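Local coordinates for protein phosphoribosylamine--glycine ligase (Thermotoga maritima, PDB 1VKZ) that catalyses the ATP-dependent joining of glycine to 5-phospho-beta-D-ribosylamine, giving N(1)-(5-phospho-beta-D-ribosyl)glycinamide in de novo purine biosynthesis, at residues Y393-A396 against E397-F401; K63-K66 against A67-E70; T295-I298 against V299-P303; V238-S242 against D243-K247. One frame throughout, in Å; residues are numbered along the deposited sequence.

Contact 1. Residues Y393-A396 against E397-F401; sequences YELA and EKVHF
E397 folds back on Y393 and V399 packs on L395 where helix 385-398 runs out, a helix C-terminus at which i to i+4 bonding gives way to i to i+3 bonding. The last regular link is strong: E397 N reaches Y393 O at 3.0 Å with an N-H...O angle of 158°. The E397 side chain then runs alongside the same carbonyl. With CG beside its own backbone N (chi1 -58°), E397 CG comes to 3.2 Å from Y393 O, and E397 OE2 stands 3.1 Å from that oxygen. Both oxygens are acceptors, and the approach is not a hydrogen bond.

At K398 the pattern shifts. K398 N bonds mainly to L395 O (2.9 Å), entering 61° out of the carbonyl plane, while the bond to E394 O is long and weak. The K398 aliphatic chain passes E394 O, and a bend at its far end brings NZ back toward that side.

V399 has left helical geometry, yet its N-H still bonds to A396 O. V399 CG2 lies 3.3 Å from L395 O and meets L395 CD1 obliquely at 4.2 Å. This pair continues into the core of the C-terminal domain: both side chains touch C378 of strand 374-382 and I356 of strand 356-364. Beyond V399 the backbone is extended, and H400 bonds through its main chain to T349. The turn brings two acceptors, A396 O and V399 O, within 3.0 Å of each other, and K404 NZ hydrogen-bonds to both.

Contact 2. Residues K63-K66 against A67-E70; sequences KTLK and AIPE
The L65 carbonyl group is the flat element on which I68 closes the turn. I68 N sits above one face, 72° out of the carbonyl plane, rather than on a lone pair. I68 N lies 3.3 Å from L65 O, with an N-H...O angle of 145°. The carbonyl of T64, one residue earlier, meets carbon instead: I68 CG1 approaches T64 O to 3.2 Å, and I68 CD1 to 3.4 Å. That position follows from chi1 of -51°, which sets CG1 beside the I68 backbone N and turns the ethyl branch back along the helix.

The same branch carries the apolar contact. L65 and I68 run alongside each other in a common direction, with L65 CD2 and I68 CD1 4.1 Å apart. Both belong to the buried face: each touches I73 of strand 73-74, while L65 also reaches L21 and I68 reaches H19 on strand 17-22. On the exposed side A67 CB rests 3.7 Å from K63 O. T64 is held from upstream, its OG1 hydrogen-bonding to E60 N.

K66 and A67 both keep helix-like backbone angles between the bonded ends, so L65 to I68 form a type I turn, after which I68 is extended. This turn follows helix 62-66 and sends the chain toward strand 73-74, as in the helix-to-strand step of a beta-alpha-beta crossover in a Rossmann-like N-terminal domain.

Contact 3. Residues T295-I298 against V299-P303; sequences TEVI and VTLNP
T300 grips the carbonyl of E296 twice. T300 N donates to E296 O at 3.1 Å and T300 OG1 donates to the same oxygen at 2.7 Å, the two arriving from opposite faces of the carbonyl plane. Chi1 of -57° places OG1 beside the T300 backbone N, from where the hydroxyl reaches back one turn to the carbonyl. The neighbouring carbonyls are also supplied: T295 O takes V299 N at 2.8 Å, nearly head-on, and V297 O takes L301 N at 3.0 Å. At I298 O the pattern frays, since the bonds from L301 N and N302 N are both weak.

Two other polar side chains find partners outside the helix: T295 OG1 bonds to G291 O, and N302 OD1 to G305 N. Apolar branches meet as well: T295 CG2 meets V299 CG2 at 3.7 Å, and V297 CG1 lies beside L301 CD1 at 4.1 Å. V299 also touches W32 of helix 25-36, whereas V297 and L301 pack on A328 of strand 327-334.

Together these features make a tight helix-helix joint in the ATP-grasp region: helix 294-301 stops, N302 serves as N-cap, and P303 begins helix 303-315.

Contact 4. Residues V238-S242 against D243-K247; sequences VEIPS and DTIKK
This is a surface contact at the start of helix 242-261, where the loop after strand 233-236 bends over the first helical turn: I240 meets I245 and T244, and P241 occupies the N-cap position. Two backbone bonds establish the turn. I245 N reaches P241 O at 2.9 Å, lying in the carbonyl plane, and K246 N reaches S242 O at 2.8 Å, tilted 26° from that plane.

The apolar evidence centres on one methyl group. I240 CG2 meets T244 CG2 at 3.5 Å, the two side chains nearly perpendicular to each other, and lies 3.9 Å from I245 CG1. I245 CD1 continues along the loop backbone to 3.5 Å from I240 O. P241 lies alongside T244, and its ring carbons CB, CG and CD border OG1.

A proline has no polar side-chain group to cap the helix. D243 adds only weak bonds: chi1 of 36° turns its carboxylate back toward the helix start, where D243 OD1 accepts from T244 N at 2.8 Å, a bond weakened by its 125° N-H...O angle, and more weakly from T244 OG1. D243 OD1 also rests 3.3 Å from P241 CB.

I240 also touches F213 and lies near L197, within the range predicted to bind ATP. With I240 just before the N-cap and I245 on the fourth helical residue, their packing is a hydrophobic staple.

Overall arrangement
From the N terminus the order is contact 2, contact 4, contact 3, contact 1. They follow in series, none nesting in or crossing another, and each closes only a local turn at a helix end. Contact 2 ends a helix of the N-terminal domain and stands apart, its centre about 28 Å from that of contact 3. Contact 4 opens helix 242-261, and contact 3 joins helices 294-301 and 303-315; both belong to the ATP-grasp region, their nearest atoms about 6 Å apart. Contact 1 ends helix 385-398. Contacts 1 and 3 pack on strands 327-334 and 356-364, while contact 3 also meets helix 25-36, linking all three parts of the fold.

Contact 1. Residues Y393-A396 against E397-F401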
# COMPACT_ATOMS: atom_id res chain seq x y z
N TYR A 393 -17.09 3.06 13.57
CA TYR A 393 -17.28 2.02 14.59
C TYR A 393 -18.74 1.62 14.75
O TYR A 393 -19.04 0.44 14.92
CB TYR A 393 -16.64 2.45 15.93
CG TYR A 393 -15.18 2.09 15.98
CD1 TYR A 393 -14.78 0.77 16.12
CD2 TYR A 393 -14.20 3.06 15.84
CE1 TYR A 393 -13.42 0.41 16.12
CE2 TYR A 393 -12.85 2.73 15.83
CZ TYR A 393 -12.46 1.39 15.97
OH TYR A 393 -11.13 1.06 15.99
N GLU A 394 -19.63 2.60 14.68
CA GLU A 394 -21.07 2.36 14.64
C GLU A 394 -21.41 1.39 13.51
O GLU A 394 -22.23 0.49 13.67
CB GLU A 394 -21.85 3.68 14.46
CG GLU A 394 -21.97 4.56 15.71
CD GLU A 394 -22.40 6.01 15.38
OE1 GLU A 394 -22.87 6.26 14.25
OE2 GLU A 394 -22.28 6.91 16.25
N LEU A 395 -20.75 1.57 12.37
CA LEU A 395 -20.93 0.66 11.23
C LEU A 395 -20.32 -0.71 11.51
O LEU A 395 -20.93 -1.73 11.25
CB LEU A 395 -20.36 1.26 9.94
CG LEU A 395 -20.58 0.46 8.65
CD1 LEU A 395 -22.00 0.02 8.53
CD2 LEU A 395 -20.18 1.28 7.43
N ALA A 396 -19.12 -0.75 12.07
CA ALA A 396 -18.49 -2.04 12.30
C ALA A 396 -19.33 -2.94 13.25
O ALA A 396 -19.38 -4.18 13.08
CB ALA A 396 -17.06 -1.85 12.81
N GLU A 397 -20.01 -2.31 14.23
CA GLU A 397 -20.92 -3.02 15.15
C GLU A 397 -22.14 -3.59 14.42
O GLU A 397 -22.70 -4.59 14.87
CB GLU A 397 -21.39 -2.10 16.28
CG GLU A 397 -20.30 -1.47 17.15
CD GLU A 397 -20.73 -0.13 17.78
OE1 GLU A 397 -21.92 0.00 18.16
OE2 GLU A 397 -19.89 0.80 17.90
N LYS A 398 -22.56 -2.96 13.32
CA LYS A 398 -23.73 -3.45 12.53
C LYS A 398 -23.37 -4.61 11.61
O LYS A 398 -24.25 -5.29 11.06
CB LYS A 398 -24.31 -2.33 11.66
CG LYS A 398 -25.08 -1.25 12.41
CD LYS A 398 -25.89 -0.39 11.42
CE LYS A 398 -26.56 0.80 12.09
NZ LYS A 398 -25.54 1.75 12.62
N VAL A 399 -22.08 -4.81 11.41
CA VAL A 399 -21.60 -5.76 10.42
C VAL A 399 -21.16 -6.99 11.19
O VAL A 399 -20.40 -6.85 12.15
CB VAL A 399 -20.43 -5.16 9.60
CG1 VAL A 399 -19.84 -6.20 8.68
CG2 VAL A 399 -20.88 -3.98 8.77
N HIS A 400 -21.62 -8.17 10.78
CA HIS A 400 -21.27 -9.40 11.50
C HIS A 400 -20.83 -10.55 10.61
O HIS A 400 -21.38 -10.78 9.53
CB HIS A 400 -22.43 -9.84 12.36
CG HIS A 400 -22.37 -11.27 12.85
ND1 HIS A 400 -21.49 -11.70 13.82
CD2 HIS A 400 -23.15 -12.35 12.56
CE1 HIS A 400 -21.70 -12.98 14.08
NE2 HIS A 400 -22.70 -13.39 13.33
N PHE A 401 -19.82 -11.25 11.09
CA PHE A 401 -19.54 -12.59 10.63
C PHE A 401 -18.75 -13.22 11.74
O PHE A 401 -18.22 -12.51 12.57
CB PHE A 401 -18.80 -12.63 9.31
CG PHE A 401 -17.53 -11.84 9.29
CD1 PHE A 401 -17.55 -10.48 8.99
CD2 PHE A 401 -16.31 -12.45 9.57
CE1 PHE A 401 -16.39 -9.77 8.95
CE2 PHE A 401 -15.14 -11.72 9.53
CZ PHE A 401 -15.18 -10.39 9.23

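Contact 2. Residues K63-K66 against A67-E70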
# COMPACT_ATOMS: atom_id res chain seq x y z
N LYS A 63 -3.88 -11.71 -21.93
CA LYS A 63 -5.13 -11.92 -22.67
C LYS A 63 -6.18 -10.89 -22.22
O LYS A 63 -6.92 -10.34 -23.03
CB LYS A 63 -5.65 -13.35 -22.49
CG LYS A 63 -6.72 -13.79 -23.50
CD LYS A 63 -7.72 -14.76 -22.87
CE LYS A 63 -7.20 -16.20 -22.80
NZ LYS A 63 -7.78 -17.07 -23.87
N THR A 64 -6.22 -10.65 -20.91
CA THR A 64 -7.09 -9.64 -20.34
C THR A 64 -6.76 -8.25 -20.84
O THR A 64 -7.65 -7.49 -21.21
CB THR A 64 -6.97 -9.67 -18.81
OG1 THR A 64 -7.58 -10.86 -18.30
CG2 THR A 64 -7.74 -8.49 -18.16
N LEU A 65 -5.46 -7.94 -20.85
CA LEU A 65 -4.98 -6.60 -21.14
C LEU A 65 -4.86 -6.26 -22.63
O LEU A 65 -5.04 -5.10 -23.02
CB LEU A 65 -3.65 -6.38 -20.43
CG LEU A 65 -3.77 -6.40 -18.90
CD1 LEU A 65 -2.48 -6.83 -18.23
CD2 LEU A 65 -4.19 -5.06 -18.40
N LYS A 66 -4.54 -7.26 -23.46
CA LYS A 66 -4.46 -7.05 -24.91
C LYS A 66 -5.83 -6.66 -25.48
O LYS A 66 -5.91 -5.96 -26.50
CB LYS A 66 -3.98 -8.33 -25.65
CG LYS A 66 -2.46 -8.49 -25.75
CD LYS A 66 -2.10 -9.76 -26.51
CE LYS A 66 -2.18 -9.57 -28.03
NZ LYS A 66 -1.12 -8.66 -28.57
N ALA A 67 -6.89 -7.12 -24.81
CA ALA A 67 -8.25 -6.91 -25.27
C ALA A 67 -8.77 -5.51 -24.92
O ALA A 67 -9.69 -4.99 -25.55
CB ALA A 67 -9.16 -7.98 -24.69
N ILE A 68 -8.16 -4.88 -23.94
CA ILE A 68 -8.60 -3.56 -23.50
C ILE A 68 -8.02 -2.44 -24.39
O ILE A 68 -6.80 -2.36 -24.57
CB ILE A 68 -8.17 -3.32 -22.05
CG1 ILE A 68 -8.58 -4.48 -21.15
CG2 ILE A 68 -8.74 -1.99 -21.56
CD1 ILE A 68 -7.96 -4.43 -19.78
N PRO A 69 -8.87 -1.56 -24.90
CA PRO A 69 -8.40 -0.49 -25.79
C PRO A 69 -7.69 0.64 -25.03
O PRO A 69 -7.55 0.54 -23.81
CB PRO A 69 -9.69 0.01 -26.43
CG PRO A 69 -10.72 -0.23 -25.35
CD PRO A 69 -10.33 -1.53 -24.71
N GLU A 70 -7.23 1.70 -25.72
CA GLU A 70 -6.76 2.88 -24.97
C GLU A 70 -7.92 3.58 -24.28
O GLU A 70 -8.97 3.79 -24.88
CB GLU A 70 -5.98 3.88 -25.81
CG GLU A 70 -4.50 3.84 -25.51
CD GLU A 70 -3.83 2.59 -26.05
OE1 GLU A 70 -4.38 1.99 -27.02
OE2 GLU A 70 -2.76 2.22 -25.51

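Contact 3. Residues T295-I298 against V299-P303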
# COMPACT_ATOMS: atom_id res chain seq x y z
N THR A 295 -5.60 3.88 0.79
CA THR A 295 -6.39 4.29 -0.37
C THR A 295 -7.84 4.54 -0.03
O THR A 295 -8.43 5.55 -0.44
CB THR A 295 -6.29 3.23 -1.51
OG1 THR A 295 -4.95 3.13 -2.03
CG2 THR A 295 -7.17 3.61 -2.72
N GLU A 296 -8.43 3.61 0.71
CA GLU A 296 -9.82 3.73 1.21
C GLU A 296 -10.01 5.10 1.84
O GLU A 296 -10.97 5.79 1.55
CB GLU A 296 -10.12 2.63 2.26
CG GLU A 296 -10.29 1.23 1.69
CD GLU A 296 -9.00 0.43 1.50
OE1 GLU A 296 -7.91 0.97 1.16
OE2 GLU A 296 -9.10 -0.80 1.64
N VAL A 297 -9.08 5.50 2.69
CA VAL A 297 -9.21 6.77 3.40
C VAL A 297 -9.03 7.96 2.48
O VAL A 297 -9.81 8.89 2.51
CB VAL A 297 -8.24 6.83 4.59
CG1 VAL A 297 -8.35 8.17 5.29
CG2 VAL A 297 -8.60 5.77 5.57
N ILE A 298 -7.97 7.93 1.69
CA ILE A 298 -7.64 9.01 0.77
C ILE A 298 -8.80 9.24 -0.17
O ILE A 298 -9.26 10.34 -0.33
CB ILE A 298 -6.34 8.66 -0.02
CG1 ILE A 298 -5.11 8.68 0.91
CG2 ILE A 298 -6.13 9.64 -1.18
CD1 ILE A 298 -3.81 7.88 0.39
N VAL A 299 -9.27 8.18 -0.78
CA VAL A 299 -10.41 8.23 -1.71
C VAL A 299 -11.67 8.80 -1.05
O VAL A 299 -12.39 9.60 -1.64
CB VAL A 299 -10.69 6.82 -2.27
CG1 VAL A 299 -11.96 6.76 -3.04
CG2 VAL A 299 -9.52 6.38 -3.17
N THR A 300 -11.94 8.38 0.18
CA THR A 300 -13.13 8.84 0.87
C THR A 300 -12.98 10.29 1.22
O THR A 300 -13.95 10.95 1.41
CB THR A 300 -13.40 8.03 2.15
OG1 THR A 300 -13.52 6.66 1.84
CG2 THR A 300 -14.76 8.37 2.73
N LEU A 301 -11.74 10.79 1.29
CA LEU A 301 -11.53 12.21 1.62
C LEU A 301 -11.81 13.17 0.47
O LEU A 301 -12.09 14.33 0.71
CB LEU A 301 -10.12 12.46 2.15
CG LEU A 301 -9.85 11.94 3.56
CD1 LEU A 301 -8.36 12.00 3.88
CD2 LEU A 301 -10.66 12.71 4.60
N ASN A 302 -11.71 12.70 -0.77
CA ASN A 302 -12.07 13.50 -1.97
C ASN A 302 -12.14 12.68 -3.25
O ASN A 302 -11.21 12.72 -4.03
CB ASN A 302 -11.07 14.63 -2.22
CG ASN A 302 -11.54 15.59 -3.28
OD1 ASN A 302 -12.60 15.39 -3.85
ND2 ASN A 302 -10.76 16.63 -3.56
N PRO A 303 -13.22 11.95 -3.48
CA PRO A 303 -13.33 11.04 -4.61
C PRO A 303 -13.13 11.72 -5.97
O PRO A 303 -12.46 11.17 -6.85
CB PRO A 303 -14.77 10.53 -4.51
CG PRO A 303 -15.11 10.68 -3.12
CD PRO A 303 -14.45 11.93 -2.67

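Contact 4. Residues V238-S242 against D243-K247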
# COMPACT_ATOMS: atom_id res chain seq x y z
N VAL A 238 -4.00 13.42 8.26
CA VAL A 238 -2.98 13.78 9.23
C VAL A 238 -2.34 15.09 8.81
O VAL A 238 -2.11 15.29 7.63
CB VAL A 238 -1.86 12.70 9.23
CG1 VAL A 238 -0.68 13.12 10.09
CG2 VAL A 238 -2.40 11.36 9.69
N GLU A 239 -1.99 15.95 9.78
CA GLU A 239 -1.37 17.27 9.58
C GLU A 239 0.15 17.20 9.71
O GLU A 239 0.67 16.89 10.79
CB GLU A 239 -1.95 18.24 10.63
CG GLU A 239 -1.43 19.68 10.57
CD GLU A 239 -2.20 20.66 11.46
OE1 GLU A 239 -3.19 20.26 12.14
OE2 GLU A 239 -1.82 21.86 11.49
N ILE A 240 0.87 17.48 8.62
CA ILE A 240 2.33 17.43 8.62
C ILE A 240 2.87 18.88 8.52
O ILE A 240 2.34 19.70 7.75
CB ILE A 240 2.81 16.51 7.46
CG1 ILE A 240 2.15 15.14 7.57
CG2 ILE A 240 4.31 16.35 7.47
CD1 ILE A 240 2.38 14.41 8.88
N PRO A 241 3.90 19.22 9.29
CA PRO A 241 4.46 20.57 9.19
C PRO A 241 4.91 20.87 7.76
O PRO A 241 5.35 19.96 7.04
CB PRO A 241 5.64 20.51 10.15
CG PRO A 241 5.26 19.48 11.13
CD PRO A 241 4.61 18.41 10.29
N SER A 242 4.78 22.14 7.36
CA SER A 242 5.11 22.55 5.99
C SER A 242 6.57 22.29 5.61
O SER A 242 6.87 21.95 4.46
CB SER A 242 4.80 24.04 5.81
OG SER A 242 5.54 24.81 6.75
N ASP A 243 7.47 22.49 6.57
CA ASP A 243 8.90 22.22 6.37
C ASP A 243 9.17 20.73 6.11
O ASP A 243 9.94 20.36 5.22
CB ASP A 243 9.72 22.75 7.56
CG ASP A 243 9.01 22.59 8.89
OD1 ASP A 243 8.64 21.43 9.20
OD2 ASP A 243 8.77 23.55 9.68
N THR A 244 8.48 19.87 6.86
CA THR A 244 8.51 18.44 6.63
C THR A 244 7.95 18.07 5.25
O THR A 244 8.55 17.28 4.52
CB THR A 244 7.72 17.73 7.73
OG1 THR A 244 8.29 18.03 9.02
CG2 THR A 244 7.83 16.21 7.60
N ILE A 245 6.83 18.66 4.88
CA ILE A 245 6.27 18.45 3.54
C ILE A 245 7.23 18.91 2.46
O ILE A 245 7.40 18.23 1.47
CB ILE A 245 4.90 19.15 3.37
CG1 ILE A 245 3.85 18.48 4.25
CG2 ILE A 245 4.45 19.14 1.91
CD1 ILE A 245 2.53 19.23 4.32
N LYS A 246 7.86 20.07 2.63
CA LYS A 246 8.81 20.52 1.60
C LYS A 246 9.98 19.54 1.40
O LYS A 246 10.42 19.29 0.28
CB LYS A 246 9.31 21.94 1.87
CG LYS A 246 10.12 22.50 0.70
CD LYS A 246 9.86 23.98 0.42
CE LYS A 246 8.84 24.18 -0.71
NZ LYS A 246 8.63 25.64 -0.99
N LYS A 247 10.47 18.97 2.50
CA LYS A 247 11.50 17.93 2.43
C LYS A 247 10.99 16.66 1.78
O LYS A 247 11.74 16.00 1.07
CB LYS A 247 12.03 17.62 3.84
CG LYS A 247 12.77 18.78 4.47
CD LYS A 247 13.22 18.45 5.88
CE LYS A 247 13.65 19.70 6.63
NZ LYS A 247 14.21 19.35 7.97